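Local coordinates for protein aspartate-semialdehyde dehydrogenase (Vibrio cholerae, PDB 2QZ9) that catalyses the NADPH-dependent reductive dephosphorylation of L-aspartyl-4-phosphate to L-aspartate-semialdehyde, working as a homodimer in the biosynthesis of lysine and methionine, at residues 141-146 and 262-267; 149-154 and 230-235; 247-252 and 306-311; 256-261 and 297-302. One frame throughout, in Å; residues are numbered along the deposited sequence.

Contact 1 of 4, residues 141-146 and 262-267; sequences KPIYDA and MDMLEQ
M264 reaches across from its helix and lays its thioether end against three residues of the opposite one. The methyl CE lies 3.5 Å from P142 O, its shortest approach, and 4.2 Å from I143 CG1, while the sulfur SD sits 3.7 Å from A146 CB. A single bent chain therefore follows the ridge formed by P142, I143 and A146, one turn of helix. The bend is at the last torsion: chi3 of -64° folds CE back from an otherwise extended CB-CG-SD path and brings the methyl down onto the start of that turn. Deeper in, L265 CD2 meets P142 CG at 3.8 Å, the proline ring and the leucine crossing at about a right angle. No hydrogen bond joins the two segments, so the contact rests on apolar packing.

The helix axes come no closer than 9.7 Å and run at 123° to one another, which confines the touching to this small patch. The two helices, 131-147 and 258-267, lie over the mixed sheet of the dimerisation domain, and the buried side of the contact is the one turned to its strands: I143 packs on I149, and L265 on I271, V294 and V297.

Toward solvent the packing thins out. A146 is exposed and offers its CB to M264 alone across the contact. On the outer side of helix 131-147, K141 NZ turns to its own helix and forms a salt bridge with D145 OD1 at 3.3 Å. The outer face of the other helix is likewise polar, D263 and E266 both making salt bridges with R275.

Contact 2 of 4, residues 149-154 and 230-235; sequences IERINV and MVNPTC
M230 bonds to 149-154 through both its backbone groups: its N donates to E150 O almost straight, at 174°, and its O accepts from I152 N at 2.7 Å. N232 N reaches I152 O at 2.7 Å, and V154 N reaches N232 O at 3.1 Å. M230, I152, N232 and V154 thus each use N-H and C=O across the gap, while E150 O and T234 N, the latter bonded to V154 O, end the ladder of five.

The axes diverge by only 9°, as expected of a parallel pair, here at one margin of the six-stranded dimerisation-domain sheet. Strand 149-158 is hydrogen-bonded on its far side to 244-252, where E150 and R151 both face E251 in a classic beta bulge.

On one face, V154 CG1 packs against P233 CB at 3.8 Å, and I152 CD1 against V231 CG2 at 4.2 Å. The other face carries R151, N153 and N232 and meets the second subunit. R151 runs extended from CG to NE, with N153 OD1 3.2 Å above its guanidinium plane; the charge is answered by E251 and, in the second subunit, by D300 and E251. N153 ND2 and T234 OG1 bond to H249 of the second subunit, at ND1 and NE2 respectively.

Contact 3 of 4, residues 247-252 and 306-311; sequences AVHVET and GINLWV
The V250-I307 pair holds the shortest polar bonds of the contact: V250 N to I307 O and I307 N to V250 O both measure 2.8 Å. V250 O is also approached by G306 CA, a CA-H...O contact of 3.1 Å. One step along, V248 and L309 exchange a similar pair of bonds at 2.9 Å, N to O in each direction. These two hydrogen-bonded pairs alternate with non-hydrogen-bonded ones, A247-W310, H249-N308 and E251-G306.

In the middle pair the flat side chains stack. The N308 amide lies over one face of the H249 imidazole, the planes 4° apart, and CG of N308 comes within 3.5 Å of CD2 of H249. The ring nitrogens are engaged by the second subunit, NE2 by T234 and ND1 by N153. On the other face of the sheet the packing is aliphatic: V248 CB against L309 CD2 at 3.9 Å, and V248 CG2 against V311 CG2 at 4.0 Å. L309 CG stands between its backbone N and carbonyl carbon (chi1 57°), which brings CD2 within 3.6 Å of V248 O.

Such a twisted antiparallel pair, its axes at 160°, belongs to the middle of the sheet on which this family dimerises, one face against the partner subunit and the other beneath helix 131-147.

Contact 4 of 4, residues 256-261 and 297-302; sequences IDAEQV and VRNDIS
The polar link between the segments is a two-bond grip by the N299 amide on the start of a helix. Its OD1 accepts from A258 N at 2.8 Å, and its ND2 donates to D257 OD2 at 2.9 Å. That carboxylate oxygen is met from above its own plane, 50° out of it, and the carboxylate and amide planes stand 64° apart.

Capping bonds explain why D257 is fixed there. As the N-cap residue it takes the N-H of E259 on OD1 at 3.0 Å, while Q260 OE1 accepts from D257 N at 3.1 Å, giving D257 and Q260 a capping box. With CG anti to its N (chi1 -170°), the D257 carboxylate can serve E259 through one oxygen and N299 through the other.

The apolar part rests on A258: its CB sits 3.7 Å from R298 CA and 4.2 Å from V297 CG1, placing the first helical turn directly on the strand backbone. Further along 297-302, D300 OD1 accepts from S302 N and S302 OG, the former making an Asx turn.

Helix 258-267 thus begins against the end of strand 292-299, with I307 of the neighbouring strand 306-313 touching both V261 and N299; D300 OD2 and S302 OG reach R151 of the second subunit.

In the fold
All four contacts belong to the dimerisation domain, and three of them share one sheet. Contacts 2 and 3 are its buried core: backbone ladders, parallel in 149-154/230-235 and antiparallel in 247-252/306-311, joined because strands 149-158 and 244-252 are neighbours, with centres 9 Å apart. Contacts 1 and 4 are only partly buried and both use helix 258-267. The first holds that helix to helix 131-147 through apolar side chains; the second ties its N-terminus to strand 292-299 through the N299 amide, bonded to a backbone N-H and to a carboxylate. Contact 4 lies beside contact 3, N308 N meeting R298 O at 2.9 Å. Contacts 2, 3 and 4 touch the second subunit, whereas contact 1 does not.

Contact 1 of 4, residues 141-146 and 262-267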
loop_
_atom_site.group_PDB
_atom_site.type_symbol
_atom_site.label_atom_id
_atom_site.label_comp_id
_atom_site.label_asym_id
_atom_site.label_seq_id
_atom_site.Cartn_x
_atom_site.Cartn_y
_atom_site.Cartn_z
ATOM N N LYS A 141 -19.253 1.245 -8.911
ATOM C CA LYS A 141 -20.531 1.120 -9.639
ATOM C C LYS A 141 -21.309 2.444 -9.822
ATOM O O LYS A 141 -21.724 2.741 -10.944
ATOM C CB LYS A 141 -21.427 0.046 -8.998
ATOM C CG LYS A 141 -22.753 -0.190 -9.715
ATOM C CD LYS A 141 -22.551 -0.604 -11.180
ATOM C CE LYS A 141 -23.895 -1.020 -11.815
ATOM N NZ LYS A 141 -23.610 -1.524 -13.166
ATOM N N PRO A 142 -21.509 3.235 -8.740
ATOM C CA PRO A 142 -22.204 4.533 -8.860
ATOM C C PRO A 142 -21.514 5.493 -9.827
ATOM O O PRO A 142 -22.182 6.208 -10.575
ATOM C CB PRO A 142 -22.118 5.101 -7.442
ATOM C CG PRO A 142 -21.994 3.917 -6.561
ATOM C CD PRO A 142 -21.137 2.962 -7.337
ATOM N N ILE A 143 -20.182 5.504 -9.793
ATOM C CA ILE A 143 -19.360 6.332 -10.663
ATOM C C ILE A 143 -19.505 5.848 -12.109
ATOM O O ILE A 143 -19.682 6.661 -13.035
ATOM C CB ILE A 143 -17.872 6.290 -10.212
ATOM C CG1 ILE A 143 -17.677 7.115 -8.934
ATOM C CG2 ILE A 143 -16.961 6.774 -11.311
ATOM C CD1 ILE A 143 -16.441 6.758 -8.115
ATOM N N TYR A 144 -19.433 4.528 -12.285
ATOM C CA TYR A 144 -19.538 3.890 -13.595
ATOM C C TYR A 144 -20.878 4.219 -14.247
ATOM O O TYR A 144 -20.933 4.524 -15.429
ATOM C CB TYR A 144 -19.389 2.366 -13.477
ATOM C CG TYR A 144 -19.273 1.638 -14.811
ATOM C CD1 TYR A 144 -18.105 1.703 -15.560
ATOM C CD2 TYR A 144 -20.323 0.871 -15.305
ATOM C CE1 TYR A 144 -17.979 1.036 -16.785
ATOM C CE2 TYR A 144 -20.213 0.196 -16.536
ATOM C CZ TYR A 144 -19.032 0.286 -17.267
ATOM O OH TYR A 144 -18.892 -0.363 -18.478
ATOM N N ASP A 145 -21.943 4.153 -13.458
ATOM C CA ASP A 145 -23.290 4.399 -13.939
ATOM C C ASP A 145 -23.459 5.854 -14.358
ATOM O O ASP A 145 -23.953 6.146 -15.448
ATOM C CB ASP A 145 -24.296 4.063 -12.834
ATOM C CG ASP A 145 -24.529 2.558 -12.676
ATOM O OD1 ASP A 145 -23.965 1.771 -13.473
ATOM O OD2 ASP A 145 -25.301 2.179 -11.759
ATOM N N ALA A 146 -23.033 6.762 -13.483
ATOM C CA ALA A 146 -23.212 8.189 -13.706
ATOM C C ALA A 146 -22.444 8.687 -14.925
ATOM O O ALA A 146 -23.007 9.408 -15.756
ATOM C CB ALA A 146 -22.838 8.984 -12.450
ATOM N N MET A 262 -19.296 11.772 -3.793
ATOM C CA MET A 262 -19.557 11.614 -2.357
ATOM C C MET A 262 -21.054 11.534 -2.041
ATOM O O MET A 262 -21.470 10.691 -1.244
ATOM C CB MET A 262 -18.875 12.706 -1.534
ATOM C CG MET A 262 -17.392 12.426 -1.251
ATOM S SD MET A 262 -16.677 13.601 -0.086
ATOM C CE MET A 262 -16.558 15.080 -1.092
ATOM N N ASP A 263 -21.854 12.393 -2.676
ATOM C CA ASP A 263 -23.310 12.341 -2.521
ATOM C C ASP A 263 -23.898 11.014 -3.023
ATOM O O ASP A 263 -24.680 10.392 -2.313
ATOM C CB ASP A 263 -23.984 13.530 -3.208
ATOM C CG ASP A 263 -23.785 14.837 -2.452
ATOM O OD1 ASP A 263 -23.404 14.811 -1.269
ATOM O OD2 ASP A 263 -24.019 15.899 -3.047
ATOM N N MET A 264 -23.481 10.567 -4.210
ATOM C CA MET A 264 -23.905 9.262 -4.763
ATOM C C MET A 264 -23.561 8.071 -3.866
ATOM O O MET A 264 -24.418 7.233 -3.590
ATOM C CB MET A 264 -23.289 9.012 -6.136
ATOM C CG MET A 264 -23.509 10.097 -7.133
ATOM S SD MET A 264 -23.193 9.466 -8.781
ATOM C CE MET A 264 -21.450 9.047 -8.737
ATOM N N LEU A 265 -22.296 8.005 -3.440
ATOM C CA LEU A 265 -21.796 6.950 -2.574
ATOM C C LEU A 265 -22.550 6.881 -1.243
ATOM O O LEU A 265 -22.857 5.795 -0.749
ATOM C CB LEU A 265 -20.287 7.132 -2.339
ATOM C CG LEU A 265 -19.329 6.890 -3.515
ATOM C CD1 LEU A 265 -17.887 7.066 -3.090
ATOM C CD2 LEU A 265 -19.517 5.508 -4.090
ATOM N N GLU A 266 -22.862 8.047 -0.685
ATOM C CA GLU A 266 -23.628 8.143 0.550
ATOM C C GLU A 266 -25.067 7.642 0.397
ATOM O O GLU A 266 -25.665 7.162 1.366
ATOM C CB GLU A 266 -23.637 9.591 1.051
ATOM C CG GLU A 266 -23.711 9.709 2.566
ATOM C CD GLU A 266 -23.197 11.038 3.062
ATOM O OE1 GLU A 266 -22.191 11.048 3.803
ATOM O OE2 GLU A 266 -23.789 12.080 2.698
ATOM N N GLN A 267 -25.613 7.764 -0.815
ATOM C CA GLN A 267 -26.985 7.335 -1.103
ATOM C C GLN A 267 -27.081 5.873 -1.546
ATOM O O GLN A 267 -28.165 5.285 -1.513
ATOM C CB GLN A 267 -27.620 8.240 -2.159
ATOM C CG GLN A 267 -28.083 9.591 -1.612
ATOM C CD GLN A 267 -28.764 10.448 -2.667
ATOM O OE1 GLN A 267 -29.638 9.971 -3.409
ATOM N NE2 GLN A 267 -28.372 11.722 -2.740
#

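Contact 2 of 4, residues 149-154 and 230-235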
loop_
_atom_site.group_PDB
_atom_site.type_symbol
_atom_site.label_atom_id
_atom_site.label_comp_id
_atom_site.label_asym_id
_atom_site.label_seq_id
_atom_site.Cartn_x
_atom_site.Cartn_y
_atom_site.Cartn_z
ATOM N N ILE A 149 -16.330 4.640 -16.839
ATOM C CA ILE A 149 -14.939 4.527 -16.411
ATOM C C ILE A 149 -14.125 4.000 -17.567
ATOM O O ILE A 149 -14.482 2.974 -18.154
ATOM C CB ILE A 149 -14.781 3.612 -15.166
ATOM C CG1 ILE A 149 -15.418 4.266 -13.937
ATOM C CG2 ILE A 149 -13.308 3.308 -14.900
ATOM C CD1 ILE A 149 -15.769 3.296 -12.833
ATOM N N GLU A 150 -13.050 4.708 -17.904
ATOM C CA GLU A 150 -12.159 4.302 -18.993
ATOM C C GLU A 150 -10.986 3.477 -18.462
ATOM O O GLU A 150 -10.626 2.460 -19.058
ATOM C CB GLU A 150 -11.636 5.528 -19.775
ATOM C CG GLU A 150 -10.705 5.173 -20.935
ATOM C CD GLU A 150 -10.043 6.391 -21.563
ATOM O OE1 GLU A 150 -10.770 7.323 -21.988
ATOM O OE2 GLU A 150 -8.791 6.407 -21.646
ATOM N N ARG A 151 -10.396 3.913 -17.348
ATOM C CA ARG A 151 -9.183 3.275 -16.816
ATOM C C ARG A 151 -9.122 3.300 -15.278
ATOM O O ARG A 151 -9.429 4.329 -14.650
ATOM C CB ARG A 151 -7.951 3.936 -17.452
ATOM C CG ARG A 151 -6.604 3.467 -16.965
ATOM C CD ARG A 151 -5.524 3.796 -17.991
ATOM N NE ARG A 151 -4.211 3.330 -17.549
ATOM C CZ ARG A 151 -3.271 4.113 -17.030
ATOM N NH1 ARG A 151 -3.488 5.416 -16.890
ATOM N NH2 ARG A 151 -2.101 3.589 -16.657
ATOM N N ILE A 152 -8.744 2.162 -14.686
ATOM C CA ILE A 152 -8.538 2.041 -13.232
ATOM C C ILE A 152 -7.075 1.696 -12.880
ATOM O O ILE A 152 -6.586 0.638 -13.254
ATOM C CB ILE A 152 -9.461 0.961 -12.594
ATOM C CG1 ILE A 152 -10.929 1.177 -12.986
ATOM C CG2 ILE A 152 -9.335 0.952 -11.064
ATOM C CD1 ILE A 152 -11.832 -0.075 -12.785
ATOM N N ASN A 153 -6.384 2.613 -12.192
ATOM C CA ASN A 153 -5.150 2.296 -11.470
ATOM C C ASN A 153 -5.502 1.935 -10.030
ATOM O O ASN A 153 -6.156 2.702 -9.347
ATOM C CB ASN A 153 -4.183 3.483 -11.475
ATOM C CG ASN A 153 -3.383 3.589 -12.762
ATOM O OD1 ASN A 153 -3.590 4.503 -13.560
ATOM N ND2 ASN A 153 -2.476 2.657 -12.973
ATOM N N VAL A 154 -5.086 0.766 -9.575
ATOM C CA VAL A 154 -5.419 0.318 -8.225
ATOM C C VAL A 154 -4.226 -0.400 -7.585
ATOM O O VAL A 154 -3.566 -1.213 -8.222
ATOM C CB VAL A 154 -6.684 -0.589 -8.239
ATOM C CG1 VAL A 154 -6.463 -1.805 -9.133
ATOM C CG2 VAL A 154 -7.114 -0.988 -6.833
ATOM N N MET A 230 -10.068 -0.371 -18.814
ATOM C CA MET A 230 -8.688 -0.721 -18.590
ATOM C C MET A 230 -8.434 -0.804 -17.090
ATOM O O MET A 230 -8.891 0.037 -16.337
ATOM C CB MET A 230 -7.785 0.294 -19.287
ATOM C CG MET A 230 -7.933 0.305 -20.841
ATOM S SD MET A 230 -7.536 -1.273 -21.633
ATOM C CE MET A 230 -9.135 -2.049 -21.813
ATOM N N VAL A 231 -7.747 -1.854 -16.659
ATOM C CA VAL A 231 -7.504 -2.069 -15.231
ATOM C C VAL A 231 -6.020 -2.339 -15.036
ATOM O O VAL A 231 -5.469 -3.246 -15.654
ATOM C CB VAL A 231 -8.365 -3.238 -14.636
ATOM C CG1 VAL A 231 -8.208 -3.320 -13.117
ATOM C CG2 VAL A 231 -9.837 -3.083 -15.018
ATOM N N ASN A 232 -5.386 -1.550 -14.171
ATOM C CA ASN A 232 -3.938 -1.642 -13.943
ATOM C C ASN A 232 -3.642 -1.826 -12.451
ATOM O O ASN A 232 -3.526 -0.848 -11.720
ATOM C CB ASN A 232 -3.271 -0.380 -14.488
ATOM C CG ASN A 232 -1.762 -0.430 -14.431
ATOM O OD1 ASN A 232 -1.110 0.618 -14.455
ATOM N ND2 ASN A 232 -1.190 -1.634 -14.362
ATOM N N PRO A 233 -3.574 -3.080 -11.985
ATOM C CA PRO A 233 -3.327 -3.350 -10.568
ATOM C C PRO A 233 -1.871 -3.613 -10.165
ATOM O O PRO A 233 -1.091 -4.128 -10.958
ATOM C CB PRO A 233 -4.176 -4.616 -10.301
ATOM C CG PRO A 233 -4.672 -5.083 -11.697
ATOM C CD PRO A 233 -3.832 -4.331 -12.713
ATOM N N THR A 234 -1.528 -3.220 -8.936
ATOM C CA THR A 234 -0.400 -3.786 -8.195
ATOM C C THR A 234 -0.971 -4.274 -6.863
ATOM O O THR A 234 -1.481 -3.474 -6.069
ATOM C CB THR A 234 0.739 -2.760 -7.917
ATOM O OG1 THR A 234 1.353 -2.346 -9.142
ATOM C CG2 THR A 234 1.820 -3.361 -7.003
ATOM N N CYS A 235 -0.886 -5.582 -6.623
ATOM C CA CYS A 235 -1.399 -6.186 -5.396
ATOM C C CYS A 235 -0.278 -6.503 -4.395
ATOM O O CYS A 235 0.708 -7.160 -4.735
ATOM C CB CYS A 235 -2.208 -7.441 -5.734
ATOM S SG CYS A 235 -3.662 -7.093 -6.768
#

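Contact 3 of 4, residues 247-252 and 306-311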
loop_
_atom_site.group_PDB
_atom_site.type_symbol
_atom_site.label_atom_id
_atom_site.label_comp_id
_atom_site.label_asym_id
_atom_site.label_seq_id
_atom_site.Cartn_x
_atom_site.Cartn_y
_atom_site.Cartn_z
ATOM N N ALA A 247 -6.226 1.505 -2.774
ATOM C CA ALA A 247 -6.101 2.840 -3.283
ATOM C C ALA A 247 -6.533 2.839 -4.751
ATOM O O ALA A 247 -5.861 2.240 -5.598
ATOM C CB ALA A 247 -4.655 3.238 -3.165
ATOM N N VAL A 248 -7.659 3.484 -5.050
ATOM C CA VAL A 248 -8.250 3.433 -6.395
ATOM C C VAL A 248 -8.193 4.810 -7.060
ATOM O O VAL A 248 -8.726 5.786 -6.532
ATOM C CB VAL A 248 -9.720 2.889 -6.363
ATOM C CG1 VAL A 248 -10.208 2.538 -7.767
ATOM C CG2 VAL A 248 -9.835 1.652 -5.459
ATOM N N HIS A 249 -7.521 4.880 -8.210
ATOM C CA HIS A 249 -7.365 6.123 -8.965
ATOM C C HIS A 249 -8.036 5.918 -10.342
ATOM O O HIS A 249 -7.477 5.263 -11.240
ATOM C CB HIS A 249 -5.873 6.465 -9.162
ATOM C CG HIS A 249 -5.107 6.730 -7.892
ATOM N ND1 HIS A 249 -3.767 7.065 -7.897
ATOM C CD2 HIS A 249 -5.486 6.732 -6.588
ATOM C CE1 HIS A 249 -3.356 7.262 -6.658
ATOM N NE2 HIS A 249 -4.378 7.060 -5.844
ATOM N N VAL A 250 -9.235 6.455 -10.511
ATOM C CA VAL A 250 -9.991 6.162 -11.735
ATOM C C VAL A 250 -10.086 7.345 -12.694
ATOM O O VAL A 250 -10.101 8.515 -12.280
ATOM C CB VAL A 250 -11.410 5.584 -11.450
ATOM C CG1 VAL A 250 -11.300 4.275 -10.717
ATOM C CG2 VAL A 250 -12.254 6.548 -10.653
ATOM N N GLU A 251 -10.133 7.022 -13.978
ATOM C CA GLU A 251 -10.340 8.013 -15.009
ATOM C C GLU A 251 -11.722 7.756 -15.576
ATOM O O GLU A 251 -11.980 6.685 -16.122
ATOM C CB GLU A 251 -9.273 7.893 -16.084
ATOM C CG GLU A 251 -7.846 8.106 -15.560
ATOM C CD GLU A 251 -6.780 7.499 -16.451
ATOM O OE1 GLU A 251 -6.966 7.472 -17.689
ATOM O OE2 GLU A 251 -5.749 7.046 -15.909
ATOM N N THR A 252 -12.617 8.732 -15.407
ATOM C CA THR A 252 -13.984 8.604 -15.883
ATOM C C THR A 252 -14.076 9.007 -17.358
ATOM O O THR A 252 -13.147 9.619 -17.889
ATOM C CB THR A 252 -14.985 9.388 -15.000
ATOM O OG1 THR A 252 -14.653 10.784 -14.994
ATOM C CG2 THR A 252 -14.962 8.847 -13.591
ATOM N N GLY A 306 -10.559 12.651 -13.509
ATOM C CA GLY A 306 -10.158 11.624 -12.545
ATOM C C GLY A 306 -10.789 11.724 -11.160
ATOM O O GLY A 306 -11.106 12.818 -10.682
ATOM N N ILE A 307 -10.954 10.570 -10.514
ATOM C CA ILE A 307 -11.391 10.504 -9.117
ATOM C C ILE A 307 -10.513 9.506 -8.343
ATOM O O ILE A 307 -10.241 8.397 -8.827
ATOM C CB ILE A 307 -12.893 10.113 -8.972
ATOM C CG1 ILE A 307 -13.826 11.160 -9.620
ATOM C CG2 ILE A 307 -13.265 9.912 -7.503
ATOM C CD1 ILE A 307 -14.104 12.422 -8.741
ATOM N N ASN A 308 -10.061 9.932 -7.161
ATOM C CA ASN A 308 -9.314 9.094 -6.225
ATOM C C ASN A 308 -10.190 8.690 -5.064
ATOM O O ASN A 308 -10.996 9.483 -4.588
ATOM C CB ASN A 308 -8.095 9.833 -5.659
ATOM C CG ASN A 308 -6.960 9.946 -6.651
ATOM O OD1 ASN A 308 -7.137 9.727 -7.841
ATOM N ND2 ASN A 308 -5.775 10.289 -6.154
ATOM N N LEU A 309 -10.027 7.450 -4.610
ATOM C CA LEU A 309 -10.718 6.991 -3.404
ATOM C C LEU A 309 -9.933 5.906 -2.671
ATOM O O LEU A 309 -8.973 5.358 -3.210
ATOM C CB LEU A 309 -12.164 6.553 -3.721
ATOM C CG LEU A 309 -12.566 5.483 -4.732
ATOM C CD1 LEU A 309 -14.085 5.239 -4.561
ATOM C CD2 LEU A 309 -12.273 5.867 -6.191
ATOM N N TRP A 310 -10.344 5.632 -1.438
ATOM C CA TRP A 310 -9.733 4.600 -0.594
ATOM C C TRP A 310 -10.852 3.623 -0.261
ATOM O O TRP A 310 -11.908 4.034 0.186
ATOM C CB TRP A 310 -9.142 5.247 0.670
ATOM C CG TRP A 310 -8.574 4.325 1.763
ATOM C CD1 TRP A 310 -9.147 4.075 2.995
ATOM C CD2 TRP A 310 -7.323 3.608 1.758
ATOM N NE1 TRP A 310 -8.347 3.235 3.727
ATOM C CE2 TRP A 310 -7.220 2.942 3.008
ATOM C CE3 TRP A 310 -6.288 3.454 0.817
ATOM C CZ2 TRP A 310 -6.141 2.114 3.333
ATOM C CZ3 TRP A 310 -5.214 2.646 1.145
ATOM C CH2 TRP A 310 -5.142 1.988 2.404
ATOM N N VAL A 311 -10.636 2.337 -0.508
ATOM C CA VAL A 311 -11.722 1.352 -0.377
ATOM C C VAL A 311 -11.335 0.239 0.610
ATOM O O VAL A 311 -10.266 -0.350 0.506
ATOM C CB VAL A 311 -12.170 0.787 -1.764
ATOM C CG1 VAL A 311 -13.287 -0.216 -1.613
ATOM C CG2 VAL A 311 -12.643 1.929 -2.672
#

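Contact 4 of 4, residues 256-261 and 297-302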
loop_
_atom_site.group_PDB
_atom_site.type_symbol
_atom_site.label_atom_id
_atom_site.label_comp_id
_atom_site.label_asym_id
_atom_site.label_seq_id
_atom_site.Cartn_x
_atom_site.Cartn_y
_atom_site.Cartn_z
ATOM N N ILE A 256 -16.801 14.535 -13.604
ATOM C CA ILE A 256 -17.640 14.501 -12.411
ATOM C C ILE A 256 -16.811 15.021 -11.233
ATOM O O ILE A 256 -15.591 14.858 -11.193
ATOM C CB ILE A 256 -18.240 13.070 -12.139
ATOM C CG1 ILE A 256 -19.316 13.119 -11.047
ATOM C CG2 ILE A 256 -17.137 12.045 -11.817
ATOM C CD1 ILE A 256 -20.190 11.871 -10.940
ATOM N N ASP A 257 -17.472 15.662 -10.282
ATOM C CA ASP A 257 -16.771 16.246 -9.163
ATOM C C ASP A 257 -16.872 15.348 -7.936
ATOM O O ASP A 257 -17.881 14.663 -7.748
ATOM C CB ASP A 257 -17.338 17.631 -8.852
ATOM C CG ASP A 257 -16.483 18.387 -7.860
ATOM O OD1 ASP A 257 -16.831 18.389 -6.662
ATOM O OD2 ASP A 257 -15.441 18.930 -8.274
ATOM N N ALA A 258 -15.832 15.375 -7.096
ATOM C CA ALA A 258 -15.809 14.610 -5.846
ATOM C C ALA A 258 -17.059 14.816 -4.984
ATOM O O ALA A 258 -17.491 13.902 -4.287
ATOM C CB ALA A 258 -14.563 14.927 -5.048
ATOM N N GLU A 259 -17.633 16.016 -5.035
ATOM C CA GLU A 259 -18.827 16.311 -4.250
ATOM C C GLU A 259 -20.021 15.514 -4.733
ATOM O O GLU A 259 -20.839 15.080 -3.926
ATOM C CB GLU A 259 -19.153 17.803 -4.260
ATOM C CG GLU A 259 -18.051 18.676 -3.694
ATOM C CD GLU A 259 -17.636 18.276 -2.284
ATOM O OE1 GLU A 259 -18.534 17.964 -1.461
ATOM O OE2 GLU A 259 -16.408 18.283 -2.005
ATOM N N GLN A 260 -20.105 15.332 -6.051
ATOM C CA GLN A 260 -21.158 14.545 -6.669
ATOM C C GLN A 260 -20.962 13.074 -6.285
ATOM O O GLN A 260 -21.897 12.419 -5.823
ATOM C CB GLN A 260 -21.156 14.720 -8.197
ATOM C CG GLN A 260 -21.242 16.173 -8.693
ATOM C CD GLN A 260 -21.159 16.303 -10.221
ATOM O OE1 GLN A 260 -20.224 16.910 -10.767
ATOM N NE2 GLN A 260 -22.152 15.741 -10.915
ATOM N N VAL A 261 -19.736 12.564 -6.443
ATOM C CA VAL A 261 -19.484 11.153 -6.147
ATOM C C VAL A 261 -19.750 10.880 -4.667
ATOM O O VAL A 261 -20.414 9.910 -4.331
ATOM C CB VAL A 261 -18.088 10.637 -6.639
ATOM C CG1 VAL A 261 -17.739 11.200 -8.019
ATOM C CG2 VAL A 261 -17.013 10.971 -5.666
ATOM N N VAL A 297 -12.124 10.330 -0.850
ATOM C CA VAL A 297 -12.701 10.700 -2.146
ATOM C C VAL A 297 -12.313 12.133 -2.497
ATOM O O VAL A 297 -12.563 13.050 -1.721
ATOM C CB VAL A 297 -14.243 10.592 -2.166
ATOM C CG1 VAL A 297 -14.747 10.964 -3.539
ATOM C CG2 VAL A 297 -14.710 9.178 -1.794
ATOM N N ARG A 298 -11.702 12.308 -3.663
ATOM C CA ARG A 298 -11.227 13.604 -4.105
ATOM C C ARG A 298 -10.974 13.589 -5.593
ATOM O O ARG A 298 -10.655 12.542 -6.181
ATOM C CB ARG A 298 -9.915 13.984 -3.377
ATOM C CG ARG A 298 -8.720 13.067 -3.696
ATOM C CD ARG A 298 -7.710 13.065 -2.550
ATOM N NE ARG A 298 -6.471 12.355 -2.868
ATOM C CZ ARG A 298 -6.275 11.044 -2.732
ATOM N NH1 ARG A 298 -7.250 10.249 -2.306
ATOM N NH2 ARG A 298 -5.094 10.523 -3.036
ATOM N N ASN A 299 -11.071 14.775 -6.186
ATOM C CA ASN A 299 -10.704 14.999 -7.567
ATOM C C ASN A 299 -9.229 14.714 -7.802
ATOM O O ASN A 299 -8.382 15.111 -7.018
ATOM C CB ASN A 299 -11.009 16.455 -7.953
ATOM C CG ASN A 299 -12.496 16.788 -7.892
ATOM O OD1 ASN A 299 -13.351 15.978 -8.257
ATOM N ND2 ASN A 299 -12.806 17.986 -7.436
ATOM N N ASP A 300 -8.941 14.026 -8.898
ATOM C CA ASP A 300 -7.588 13.781 -9.349
ATOM C C ASP A 300 -7.074 15.079 -9.960
ATOM O O ASP A 300 -7.636 15.591 -10.928
ATOM C CB ASP A 300 -7.638 12.667 -10.387
ATOM C CG ASP A 300 -6.291 12.297 -10.953
ATOM O OD1 ASP A 300 -5.258 12.911 -10.620
ATOM O OD2 ASP A 300 -6.279 11.339 -11.752
ATOM N N ILE A 301 -6.013 15.630 -9.379
ATOM C CA ILE A 301 -5.458 16.889 -9.886
ATOM C C ILE A 301 -4.559 16.664 -11.093
ATOM O O ILE A 301 -4.142 17.621 -11.734
ATOM C CB ILE A 301 -4.694 17.668 -8.801
ATOM C CG1 ILE A 301 -3.656 16.764 -8.113
ATOM C CG2 ILE A 301 -5.690 18.263 -7.804
ATOM C CD1 ILE A 301 -2.754 17.497 -7.146
ATOM N N SER A 302 -4.275 15.400 -11.402
ATOM C CA SER A 302 -3.326 15.050 -12.474
ATOM C C SER A 302 -4.002 14.756 -13.811
ATOM O O SER A 302 -3.331 14.422 -14.776
ATOM C CB SER A 302 -2.510 13.823 -12.065
ATOM O OG SER A 302 -3.276 12.639 -12.233
#